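Side-chain contact in flagellar protein FlgA (Thermotoga maritima, PDB 3FRN), which probably acts in the periplasm as a chaperone for formation of the P-ring of the flagellar basal body: residues L126-D130 with T131-L135. Sequence-based numbering, arbitrary orientation.
Sequences LRFPD and TYVTL
Leu126 and Val133 form a hydrogen-bonded antiparallel pair: Leu126 N donates to Val133 O at 2.7 Å, and Val133 N returns a bond to Leu126 O at 2.9 Å. Two residues nearer the turn, Phe128 N reaches Thr131 O at 2.8 Å. Between these bonds lies the non-hydrogen-bonded pair Arg127 and Tyr132, where Tyr132 CA makes a CA-H...O contact with Leu126 O.

The apolar contacts gather on the face carrying Leu126 and Val133. Phe128 CG lies beside its own backbone N (chi1 -63°), which lays the ring against the partner strand: Thr131 O sits at the ring edge, while CE2 meets Val133 CG2 obliquely at 3.7 Å. Farther along, methyl CD1 of Leu126 approaches CD1 of Leu135 at 4.3 Å.

On the face carrying Arg127 and Tyr132, the Arg127 chain bends at chi2 and NH1 makes a weak bond to Phe128 O of the adjoining residue (2.9 Å). Polar groups of the turn are tied to preceding residues of the same chain, Asp130 OD1 by Glu105 N and Thr131 OG1 by Thr102 OG1. Pro129 and Asp130 occupy the corners of a type I turn, the two-residue connection of the beta hairpin that joins strands 121-127 and 132-148 in the antiparallel sheet of the HotDog-like domain.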
loop_
_atom_site.group_PDB
_atom_site.type_symbol
_atom_site.label_atom_id
_atom_site.label_comp_id
_atom_site.label_asym_id
_atom_site.label_seq_id
_atom_site.Cartn_x
_atom_site.Cartn_y
_atom_site.Cartn_z
ATOM N N LEU A 126 -19.797 -11.685 10.953
ATOM C CA LEU A 126 -20.185 -11.349 12.321
ATOM C C LEU A 126 -21.371 -12.180 12.768
ATOM O O LEU A 126 -22.419 -12.165 12.124
ATOM C CB LEU A 126 -20.538 -9.854 12.426
ATOM C CG LEU A 126 -19.567 -8.846 11.821
ATOM C CD1 LEU A 126 -20.145 -7.406 11.940
ATOM C CD2 LEU A 126 -18.222 -8.943 12.507
ATOM N N ARG A 127 -21.203 -12.912 13.859
ATOM C CA ARG A 127 -22.297 -13.596 14.501
ATOM C C ARG A 127 -22.877 -12.770 15.604
ATOM O O ARG A 127 -22.191 -12.308 16.491
ATOM C CB ARG A 127 -21.867 -14.938 15.075
ATOM C CG ARG A 127 -22.855 -16.078 14.854
ATOM C CD ARG A 127 -24.200 -15.905 15.567
ATOM N NE ARG A 127 -24.853 -17.182 15.873
ATOM C CZ ARG A 127 -26.159 -17.428 15.818
ATOM N NH1 ARG A 127 -27.013 -16.495 15.480
ATOM N NH2 ARG A 127 -26.616 -18.633 16.114
ATOM N N PHE A 128 -24.176 -12.622 15.539
ATOM C CA PHE A 128 -24.889 -11.947 16.607
ATOM C C PHE A 128 -25.802 -12.979 17.258
ATOM O O PHE A 128 -26.112 -14.008 16.639
ATOM C CB PHE A 128 -25.679 -10.744 16.062
ATOM C CG PHE A 128 -24.813 -9.678 15.473
ATOM C CD1 PHE A 128 -24.252 -8.699 16.279
ATOM C CD2 PHE A 128 -24.540 -9.658 14.113
ATOM C CE1 PHE A 128 -23.441 -7.709 15.730
ATOM C CE2 PHE A 128 -23.722 -8.688 13.574
ATOM C CZ PHE A 128 -23.177 -7.711 14.378
ATOM N N PRO A 129 -26.212 -12.735 18.519
ATOM C CA PRO A 129 -27.170 -13.637 19.164
ATOM C C PRO A 129 -28.412 -13.927 18.301
ATOM O O PRO A 129 -28.915 -15.048 18.319
ATOM C CB PRO A 129 -27.555 -12.878 20.437
ATOM C CG PRO A 129 -26.351 -12.046 20.747
ATOM C CD PRO A 129 -25.789 -11.641 19.419
ATOM N N ASP A 130 -28.866 -12.940 17.530
ATOM C CA ASP A 130 -30.072 -13.093 16.713
ATOM C C ASP A 130 -29.849 -13.459 15.239
ATOM O O ASP A 130 -30.685 -14.142 14.645
ATOM C CB ASP A 130 -30.992 -11.863 16.841
ATOM C CG ASP A 130 -30.386 -10.588 16.253
ATOM O OD1 ASP A 130 -31.166 -9.764 15.731
ATOM O OD2 ASP A 130 -29.153 -10.387 16.317
ATOM N N THR A 131 -28.728 -13.034 14.661
ATOM C CA THR A 131 -28.522 -13.142 13.210
ATOM C C THR A 131 -27.035 -13.082 12.809
ATOM O O THR A 131 -26.146 -13.140 13.667
ATOM C CB THR A 131 -29.348 -12.053 12.454
ATOM O OG1 THR A 131 -29.406 -12.361 11.063
ATOM C CG2 THR A 131 -28.740 -10.674 12.629
ATOM N N TYR A 132 -26.781 -12.961 11.504
ATOM C CA TYR A 132 -25.431 -12.953 10.944
ATOM C C TYR A 132 -25.262 -11.794 9.954
ATOM O O TYR A 132 -26.169 -11.518 9.167
ATOM C CB TYR A 132 -25.163 -14.292 10.228
ATOM C CG TYR A 132 -25.760 -14.365 8.830
ATOM C CD1 TYR A 132 -24.978 -14.115 7.699
ATOM C CD2 TYR A 132 -27.116 -14.638 8.642
ATOM C CE1 TYR A 132 -25.527 -14.154 6.421
ATOM C CE2 TYR A 132 -27.674 -14.679 7.368
ATOM C CZ TYR A 132 -26.875 -14.444 6.261
ATOM O OH TYR A 132 -27.423 -14.485 4.995
ATOM N N VAL A 133 -24.117 -11.105 10.001
ATOM C CA VAL A 133 -23.734 -10.165 8.936
ATOM C C VAL A 133 -22.352 -10.497 8.341
ATOM O O VAL A 133 -21.380 -10.648 9.076
ATOM C CB VAL A 133 -23.739 -8.693 9.428
ATOM C CG1 VAL A 133 -23.515 -7.723 8.274
ATOM C CG2 VAL A 133 -25.035 -8.362 10.134
ATOM N N THR A 134 -22.277 -10.630 7.015
ATOM C CA THR A 134 -20.987 -10.657 6.302
ATOM C C THR A 134 -20.713 -9.285 5.634
ATOM O O THR A 134 -21.543 -8.764 4.874
ATOM C CB THR A 134 -20.916 -11.811 5.280
ATOM O OG1 THR A 134 -21.544 -12.975 5.835
ATOM C CG2 THR A 134 -19.449 -12.165 4.898
ATOM N N LEU A 135 -19.572 -8.682 5.959
ATOM C CA LEU A 135 -19.152 -7.444 5.306
ATOM C C LEU A 135 -17.960 -7.775 4.439
ATOM O O LEU A 135 -16.965 -8.313 4.937
ATOM C CB LEU A 135 -18.691 -6.395 6.312
ATOM C CG LEU A 135 -19.390 -6.163 7.646
ATOM C CD1 LEU A 135 -18.422 -5.433 8.551
ATOM C CD2 LEU A 135 -20.637 -5.343 7.448
#